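Local coordinates for protein glycosyl transferase family 8 (Streptococcus pneumoniae, PDB 5GVV) that transfers galactose from UDP-galactose to the terminal glucose of the already glycosylated serine-rich repeat protein PsrP, at residues S49-Y54 with M253-I258; Q56-D61 with N260-K265. All coordinates share one frame; numbering follows the deposited sequence.

Contact 1: S49-Y54 with M253-I258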
ATOM      1  N   SER A  49       4.741   1.741 -14.622  1.00 11.93           N
ATOM      2  CA  SER A  49       4.475   2.720 -15.678  1.00 11.55           C
ATOM      3  C   SER A  49       4.355   4.155 -15.160  1.00 14.21           C
ATOM      4  O   SER A  49       4.981   5.069 -15.705  1.00 11.52           O
ATOM      5  CB  SER A  49       3.230   2.338 -16.480  1.00 16.10           C
ATOM      6  OG  SER A  49       3.469   1.165 -17.233  1.00 20.19           O
ATOM      7  N   GLN A  50       3.563   4.348 -14.108  1.00 13.42           N
ATOM      8  CA  GLN A  50       3.334   5.686 -13.569  1.00 12.74           C
ATOM      9  C   GLN A  50       4.567   6.271 -12.887  1.00 13.51           C
ATOM     10  O   GLN A  50       4.929   7.430 -13.119  1.00 13.81           O
ATOM     11  CB  GLN A  50       2.165   5.676 -12.582  1.00 16.06           C
ATOM     12  CG  GLN A  50       1.804   7.069 -12.075  1.00 18.65           C
ATOM     13  CD  GLN A  50       1.321   7.982 -13.190  1.00 22.12           C
ATOM     14  OE1 GLN A  50       0.211   7.825 -13.691  1.00 24.07           O
ATOM     15  NE2 GLN A  50       2.159   8.934 -13.588  1.00 19.53           N
ATOM     16  N   ILE A  51       5.198   5.476 -12.029  1.00 10.15           N
ATOM     17  CA  ILE A  51       6.339   5.956 -11.267  1.00 13.33           C
ATOM     18  C   ILE A  51       7.511   6.234 -12.213  1.00 13.38           C
ATOM     19  O   ILE A  51       8.299   7.156 -11.983  1.00 11.81           O
ATOM     20  CB  ILE A  51       6.752   4.941 -10.181  1.00 13.10           C
ATOM     21  CG1 ILE A  51       5.567   4.611  -9.271  1.00 12.04           C
ATOM     22  CG2 ILE A  51       7.919   5.470  -9.356  1.00 14.36           C
ATOM     23  CD1 ILE A  51       4.892   5.837  -8.671  1.00 14.91           C
ATOM     24  N   ARG A  52       7.610   5.440 -13.280  1.00 11.48           N
ATOM     25  CA  ARG A  52       8.672   5.622 -14.273  1.00 12.79           C
ATOM     26  C   ARG A  52       8.584   7.004 -14.909  1.00 11.66           C
ATOM     27  O   ARG A  52       9.601   7.649 -15.140  1.00 13.08           O
ATOM     28  CB  ARG A  52       8.605   4.540 -15.358  1.00 13.36           C
ATOM     29  CG  ARG A  52       9.609   4.732 -16.491  1.00 15.19           C
ATOM     30  CD  ARG A  52       9.577   3.574 -17.476  1.00 16.00           C
ATOM     31  NE  ARG A  52       9.955   2.322 -16.830  1.00 15.00           N
ATOM     32  CZ  ARG A  52       9.166   1.254 -16.751  1.00 18.82           C
ATOM     33  NH1 ARG A  52       7.952   1.271 -17.293  1.00 17.18           N
ATOM     34  NH2 ARG A  52       9.594   0.159 -16.135  1.00 18.03           N
ATOM     35  N   ILE A  53       7.362   7.456 -15.179  1.00 11.67           N
ATOM     36  CA  ILE A  53       7.140   8.806 -15.690  1.00 14.11           C
ATOM     37  C   ILE A  53       7.658   9.868 -14.721  1.00 13.00           C
ATOM     38  O   ILE A  53       8.274  10.854 -15.141  1.00 14.89           O
ATOM     39  CB  ILE A  53       5.646   9.065 -15.957  1.00 14.75           C
ATOM     40  CG1 ILE A  53       5.149   8.180 -17.102  1.00 15.28           C
ATOM     41  CG2 ILE A  53       5.397  10.537 -16.275  1.00 17.08           C
ATOM     42  CD1 ILE A  53       3.662   8.316 -17.396  1.00 19.12           C
ATOM     43  N   TYR A  54       7.401   9.674 -13.430  1.00 12.67           N
ATOM     44  CA  TYR A  54       7.884  10.612 -12.417  1.00 12.95           C
ATOM     45  C   TYR A  54       9.403  10.702 -12.467  1.00 11.70           C
ATOM     46  O   TYR A  54       9.973  11.798 -12.473  1.00 13.28           O
ATOM     47  CB  TYR A  54       7.452  10.173 -11.016  1.00 12.91           C
ATOM     48  CG  TYR A  54       5.959  10.160 -10.796  1.00 12.32           C
ATOM     49  CD1 TYR A  54       5.110  10.929 -11.588  1.00 16.70           C
ATOM     50  CD2 TYR A  54       5.397   9.381  -9.795  1.00 13.43           C
ATOM     51  CE1 TYR A  54       3.738  10.916 -11.386  1.00 13.78           C
ATOM     52  CE2 TYR A  54       4.026   9.356  -9.593  1.00 12.56           C
ATOM     53  CZ  TYR A  54       3.206  10.127 -10.390  1.00 15.32           C
ATOM     54  OH  TYR A  54       1.839  10.108 -10.182  1.00 17.61           O
HETATM   55  N   MSE A 253       3.203  11.752   1.651  1.00 14.65           N
HETATM   56  CA  MSE A 253       3.556  12.801   0.701  1.00 14.23           C
HETATM   57  C   MSE A 253       3.109  12.401  -0.701  1.00 17.20           C
HETATM   58  O   MSE A 253       3.428  11.302  -1.171  1.00 15.56           O
HETATM   59  CB  MSE A 253       5.067  13.048   0.746  1.00 14.62           C
HETATM   60  CG  MSE A 253       5.559  14.204  -0.107  1.00 15.89           C
HETATM   61 SE   MSE A 253       7.463  14.524   0.164  0.55 15.71          SE
HETATM   62  CE  MSE A 253       7.366  15.392   1.901  1.00 17.40           C
ATOM     63  N   ASP A 254       2.335  13.267  -1.354  1.00 17.16           N
ATOM     64  CA  ASP A 254       1.944  13.030  -2.745  1.00 15.85           C
ATOM     65  C   ASP A 254       3.173  13.139  -3.639  1.00 16.68           C
ATOM     66  O   ASP A 254       4.099  13.885  -3.329  1.00 16.94           O
ATOM     67  CB  ASP A 254       0.906  14.060  -3.199  1.00 18.46           C
ATOM     68  CG  ASP A 254      -0.496  13.759  -2.694  1.00 19.94           C
ATOM     69  OD1 ASP A 254      -0.841  12.572  -2.513  1.00 21.96           O
ATOM     70  OD2 ASP A 254      -1.266  14.718  -2.498  1.00 21.16           O
ATOM     71  N   TRP A 255       3.186  12.407  -4.748  1.00 14.62           N
ATOM     72  CA  TRP A 255       4.274  12.525  -5.708  1.00 14.00           C
ATOM     73  C   TRP A 255       4.268  13.918  -6.329  1.00 16.76           C
ATOM     74  O   TRP A 255       5.315  14.440  -6.726  1.00 14.51           O
ATOM     75  CB  TRP A 255       4.125  11.466  -6.796  1.00 15.83           C
ATOM     76  CG  TRP A 255       4.767  10.154  -6.445  1.00 12.63           C
ATOM     77  CD1 TRP A 255       4.143   9.007  -6.036  1.00 11.05           C
ATOM     78  CD2 TRP A 255       6.168   9.864  -6.474  1.00  9.89           C
ATOM     79  NE1 TRP A 255       5.080   8.020  -5.809  1.00 12.99           N
ATOM     80  CE2 TRP A 255       6.330   8.522  -6.075  1.00 10.47           C
ATOM     81  CE3 TRP A 255       7.303  10.609  -6.806  1.00 12.22           C
ATOM     82  CZ2 TRP A 255       7.589   7.909  -5.997  1.00 11.82           C
ATOM     83  CZ3 TRP A 255       8.551  10.003  -6.730  1.00 16.33           C
ATOM     84  CH2 TRP A 255       8.683   8.666  -6.325  1.00 12.43           C
ATOM     85  N   SER A 256       3.081  14.516  -6.398  1.00 13.96           N
ATOM     86  CA  SER A 256       2.918  15.862  -6.937  1.00 17.17           C
ATOM     87  C   SER A 256       3.723  16.897  -6.148  1.00 19.60           C
ATOM     88  O   SER A 256       4.294  17.821  -6.739  1.00 16.68           O
ATOM     89  CB  SER A 256       1.440  16.244  -6.962  1.00 19.99           C
ATOM     90  OG  SER A 256       0.889  16.205  -5.658  1.00 17.18           O
ATOM     91  N   VAL A 257       3.775  16.744  -4.822  1.00 17.19           N
ATOM     92  CA  VAL A 257       4.611  17.609  -3.987  1.00 18.78           C
ATOM     93  C   VAL A 257       6.076  17.498  -4.399  1.00 17.70           C
ATOM     94  O   VAL A 257       6.786  18.503  -4.521  1.00 18.48           O
ATOM     95  CB  VAL A 257       4.496  17.251  -2.491  1.00 20.21           C
ATOM     96  CG1 VAL A 257       5.556  18.001  -1.674  1.00 20.11           C
ATOM     97  CG2 VAL A 257       3.109  17.558  -1.971  1.00 23.40           C
ATOM     98  N   ILE A 258       6.526  16.266  -4.607  1.00 17.64           N
ATOM     99  CA  ILE A 258       7.919  16.005  -4.957  1.00 16.99           C
ATOM    100  C   ILE A 258       8.258  16.595  -6.323  1.00 17.60           C
ATOM    101  O   ILE A 258       9.281  17.263  -6.484  1.00 15.00           O
ATOM    102  CB  ILE A 258       8.220  14.495  -4.945  1.00 15.83           C
ATOM    103  CG1 ILE A 258       7.959  13.918  -3.549  1.00 18.67           C
ATOM    104  CG2 ILE A 258       9.658  14.212  -5.408  1.00 17.03           C
ATOM    105  CD1 ILE A 258       7.994  12.401  -3.484  1.00 17.64           C
TER
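Helix 45-57 of the GT-A glycosyltransferase domain meets the first turn of helix 255-263 through Ile51, Tyr54 and Trp255, an example of one indole bridging two neighbouring helices. The CD2-CE2 side of the Tyr54 ring stands over one face of the indole, toward its rim, with CE2 of Tyr54 3.3 Å from CG of Trp255 and CD2 of Tyr54 3.4 Å from CD2 of Trp255. The phenol hydroxyl points away from the indole. The planes are inclined at 32° and the centroids of the Tyr54 ring and the five-membered ring of Trp255 are 4.6 Å apart, an oblique pairing. In Trp255, CG lies anti to the carbonyl carbon (chi1 -87°), which sends the indole across the gap, and CD1 of Ile258 covers its opposite face, one turn further along the same helix.

Helix 45-57 links strands 34-40 and 61-66 of the central sheet in a right-handed beta-alpha-beta crossover, as in a Rossmann-like nucleotide-binding fold. From this helix Ile51 approaches the pyrrole side of the indole, its CD1 3.6 Å from NE1 of Trp255. That nitrogen is not left to apolar neighbours, because it hydrogen-bonds OE2 of Glu21 on helix 17-30, whose Met24 and Lys25 pack against Ile51 and Trp255 respectively. At the start of helix 255-263, the Asp254 carboxylate bonds the backbone N atoms of Trp255 and Ser256 of the second subunit, the two Ser256 OG atoms bond each other, and Tyr54 packs on Leu252 of that subunit.

Contact 2: Q56-D61 with N260-K265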
ATOM      1  N   GLN A  56      11.495   9.945 -14.855  1.00 12.70           N
ATOM      2  CA  GLN A  56      11.961  10.558 -16.096  1.00 13.49           C
ATOM      3  C   GLN A  56      11.795  12.076 -16.090  1.00 13.50           C
ATOM      4  O   GLN A  56      12.651  12.809 -16.597  1.00 13.48           O
ATOM      5  CB  GLN A  56      11.230   9.943 -17.296  1.00 15.32           C
ATOM      6  CG  GLN A  56      11.559   8.461 -17.515  1.00 16.20           C
ATOM      7  CD  GLN A  56      10.779   7.850 -18.655  1.00 18.84           C
ATOM      8  OE1 GLN A  56       9.843   8.457 -19.175  1.00 20.98           O
ATOM      9  NE2 GLN A  56      11.156   6.641 -19.053  1.00 17.29           N
ATOM     10  N   GLU A  57      10.693  12.548 -15.520  1.00 12.67           N
ATOM     11  CA  GLU A  57      10.437  13.980 -15.442  1.00 12.47           C
ATOM     12  C   GLU A  57      11.460  14.672 -14.546  1.00 13.41           C
ATOM     13  O   GLU A  57      11.696  15.877 -14.679  1.00 16.41           O
ATOM     14  CB  GLU A  57       9.000  14.241 -14.964  1.00 15.24           C
ATOM     15  CG  GLU A  57       7.951  13.882 -16.015  1.00 15.37           C
ATOM     16  CD  GLU A  57       6.519  14.052 -15.538  1.00 19.54           C
ATOM     17  OE1 GLU A  57       6.282  14.093 -14.314  1.00 20.24           O
ATOM     18  OE2 GLU A  57       5.623  14.135 -16.404  1.00 28.16           O
HETATM   19  N   MSE A  58      12.069  13.911 -13.685  1.00 14.76           N
HETATM   20  CA  MSE A  58      13.076  14.426 -12.774  1.00 16.09           C
HETATM   21  C   MSE A  58      14.476  14.143 -13.341  1.00 16.30           C
HETATM   22  O   MSE A  58      15.459  14.336 -12.657  1.00 18.06           O
HETATM   23  CB  MSE A  58      12.900  13.910 -11.348  1.00 30.00           C
HETATM   24  CG  MSE A  58      11.592  14.420 -10.716  1.00 30.00           C
HETATM   25 SE   MSE A  58      11.577  13.718  -8.866  1.00 30.00          SE
HETATM   26  CE  MSE A  58      11.347  11.823  -8.880  1.00 30.00           C
ATOM     27  N   GLY A  59      14.539  13.707 -14.601  1.00 14.52           N
ATOM     28  CA  GLY A  59      15.792  13.475 -15.297  1.00 15.81           C
ATOM     29  C   GLY A  59      16.412  12.111 -15.065  1.00 16.13           C
ATOM     30  O   GLY A  59      17.615  11.929 -15.278  1.00 19.85           O
ATOM     31  N   GLY A  60      15.600  11.148 -14.635  1.00 14.30           N
ATOM     32  CA  GLY A  60      16.106   9.815 -14.348  1.00 15.57           C
ATOM     33  C   GLY A  60      15.305   8.737 -15.055  1.00 17.11           C
ATOM     34  O   GLY A  60      14.727   8.988 -16.111  1.00 15.31           O
ATOM     35  N   ASP A  61      15.274   7.534 -14.486  1.00 16.03           N
ATOM     36  CA  ASP A  61      14.477   6.448 -15.053  1.00 17.03           C
ATOM     37  C   ASP A  61      14.151   5.409 -13.983  1.00 15.55           C
ATOM     38  O   ASP A  61      14.664   5.475 -12.857  1.00 14.31           O
ATOM     39  CB  ASP A  61      15.227   5.788 -16.212  1.00 19.72           C
ATOM     40  CG  ASP A  61      14.304   5.347 -17.338  1.00 24.54           C
ATOM     41  OD1 ASP A  61      13.077   5.248 -17.114  1.00 19.52           O
ATOM     42  OD2 ASP A  61      14.815   5.089 -18.449  1.00 28.54           O
ATOM     43  N   ASN A 260       6.599  18.976  -7.923  1.00 16.21           N
ATOM     44  CA  ASN A 260       6.457  20.432  -7.872  1.00 21.98           C
ATOM     45  C   ASN A 260       7.691  21.169  -7.334  1.00 19.45           C
ATOM     46  O   ASN A 260       8.007  22.275  -7.788  1.00 18.54           O
ATOM     47  CB  ASN A 260       5.226  20.828  -7.050  1.00 22.39           C
ATOM     48  CG  ASN A 260       5.144  22.321  -6.812  1.00 28.68           C
ATOM     49  OD1 ASN A 260       5.666  22.838  -5.821  1.00 33.58           O
ATOM     50  ND2 ASN A 260       4.499  23.029  -7.731  1.00 28.50           N
ATOM     51  N   GLU A 261       8.373  20.568  -6.363  1.00 16.46           N
ATOM     52  CA  GLU A 261       9.600  21.147  -5.821  1.00 20.54           C
ATOM     53  C   GLU A 261      10.685  21.230  -6.891  1.00 18.81           C
ATOM     54  O   GLU A 261      11.351  22.258  -7.034  1.00 17.77           O
ATOM     55  CB  GLU A 261      10.106  20.322  -4.636  1.00 22.64           C
ATOM     56  CG  GLU A 261       9.207  20.365  -3.413  1.00 28.45           C
ATOM     57  CD  GLU A 261       9.402  21.621  -2.581  1.00 36.27           C
ATOM     58  OE1 GLU A 261      10.390  22.352  -2.820  1.00 37.28           O
ATOM     59  OE2 GLU A 261       8.569  21.871  -1.682  1.00 37.39           O
ATOM     60  N   TRP A 262      10.865  20.144  -7.639  1.00 16.72           N
ATOM     61  CA  TRP A 262      11.853  20.115  -8.712  1.00 17.19           C
ATOM     62  C   TRP A 262      11.447  21.016  -9.875  1.00 16.96           C
ATOM     63  O   TRP A 262      12.275  21.756 -10.402  1.00 15.05           O
ATOM     64  CB  TRP A 262      12.077  18.681  -9.207  1.00 15.43           C
ATOM     65  CG  TRP A 262      12.807  17.827  -8.211  1.00 16.86           C
ATOM     66  CD1 TRP A 262      12.314  16.747  -7.533  1.00 15.47           C
ATOM     67  CD2 TRP A 262      14.156  17.999  -7.763  1.00 15.93           C
ATOM     68  NE1 TRP A 262      13.279  16.233  -6.700  1.00 13.70           N
ATOM     69  CE2 TRP A 262      14.421  16.986  -6.823  1.00 15.13           C
ATOM     70  CE3 TRP A 262      15.172  18.911  -8.076  1.00 18.37           C
ATOM     71  CZ2 TRP A 262      15.659  16.862  -6.184  1.00 14.72           C
ATOM     72  CZ3 TRP A 262      16.398  18.785  -7.447  1.00 14.08           C
ATOM     73  CH2 TRP A 262      16.632  17.770  -6.513  1.00 16.70           C
ATOM     74  N   PHE A 263      10.174  20.959 -10.268  1.00 15.23           N
ATOM     75  CA  PHE A 263       9.685  21.771 -11.383  1.00 16.07           C
ATOM     76  C   PHE A 263       9.797  23.269 -11.071  1.00 17.00           C
ATOM     77  O   PHE A 263      10.105  24.073 -11.953  1.00 17.56           O
ATOM     78  CB  PHE A 263       8.229  21.428 -11.731  1.00 15.76           C
ATOM     79  CG  PHE A 263       8.024  20.027 -12.263  1.00 15.87           C
ATOM     80  CD1 PHE A 263       9.083  19.136 -12.391  1.00 17.41           C
ATOM     81  CD2 PHE A 263       6.751  19.610 -12.646  1.00 18.92           C
ATOM     82  CE1 PHE A 263       8.877  17.849 -12.873  1.00 16.79           C
ATOM     83  CE2 PHE A 263       6.536  18.330 -13.137  1.00 16.31           C
ATOM     84  CZ  PHE A 263       7.601  17.447 -13.250  1.00 19.04           C
ATOM     85  N   SER A 264       9.558  23.646  -9.818  1.00 20.59           N
ATOM     86  CA  SER A 264       9.624  25.057  -9.442  1.00 21.59           C
ATOM     87  C   SER A 264      11.054  25.606  -9.463  1.00 20.41           C
ATOM     88  O   SER A 264      11.254  26.822  -9.422  1.00 23.35           O
ATOM     89  CB  SER A 264       8.971  25.295  -8.076  1.00 26.75           C
ATOM     90  OG  SER A 264       9.654  24.597  -7.048  1.00 26.84           O
ATOM     91  N   LYS A 265      12.043  24.717  -9.530  1.00 17.08           N
ATOM     92  CA  LYS A 265      13.429  25.143  -9.688  1.00 19.31           C
ATOM     93  C   LYS A 265      13.897  24.828 -11.101  1.00 20.53           C
ATOM     94  O   LYS A 265      15.101  24.742 -11.368  1.00 16.34           O
ATOM     95  CB  LYS A 265      14.322  24.477  -8.645  1.00 18.96           C
ATOM     96  CG  LYS A 265      13.751  24.601  -7.241  1.00 25.07           C
ATOM     97  CD  LYS A 265      14.824  24.579  -6.160  1.00 34.03           C
ATOM     98  CE  LYS A 265      14.236  25.048  -4.826  1.00 37.79           C
ATOM     99  NZ  LYS A 265      15.150  24.818  -3.665  1.00 44.24           N
TER
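A selenium atom provides the closest approach here: SE of Met58, a selenomethionine, is 3.4 Å from CD1 of Trp262. This is a Met-aromatic contact, made where helix 45-57 ends in a Schellman motif beside the last turn of helix 255-263. The selenium lies 4.2 Å from the centroid of the five-membered ring and 52° off its normal, so it addresses the pyrrole corner obliquely. The Met58 chain runs extended through chi2 and then bends at chi3 (-69°), turning CE away from Trp262 toward Trp255, while Ile258 and Leu259 also touch this side chain. Beyond the selenium, NE1 of Trp262 donates to the backbone O of Cys28, a bond that helps to fix the rotation of the indole against helix 17-30.

The helix end illustrates how a glycine lets a chain turn from helix to strand. Gly59, with positive phi, is the C-prime residue; its N bonds to O of Gln56 at 2.9 Å, and N of Gly60 bonds to O of Leu55. The chain then enters strand 61-66, an outermost strand of the central sheet within this chain. Across this turn, NE2 of Gln56 donates a nearly straight bond of 3.1 Å to OD1 of Asp61, reaching that oxygen from above the carboxylate plane, and OE1 of Gln56 accepts from N of Lys272.

Nearer the surface, Glu57 meets the far end of the Phe263 ring, with CB of Glu57 3.9 Å from CZ of Phe263. The carboxylate and ring planes are 69° apart, and OE1 of Glu57 comes in at the ring edge, near its plane, 3.8 Å from CZ of Phe263.

Contacts 1 and 2 are successive steps along one pairing, both joining helix 45-57 to helix 255-263, with centres about 10 Å apart. Contact 1 is the more buried, aromatic and aliphatic in character, and borders the second subunit; contact 2 is partly buried, lies further from the centre of the chain and is touched by no other chain of the assembly. At the helix ends come a thioether-type side chain (selenomethionine here) on an indole and a carboxylate oxygen at a ring edge. The two meet at Met58, whose CE lies 4.0 Å from CZ3 of Trp255, and at Asp61, whose OD1 is 3.6 Å from CG of Arg52. In each, an indole N-H is bound to helix 17-30.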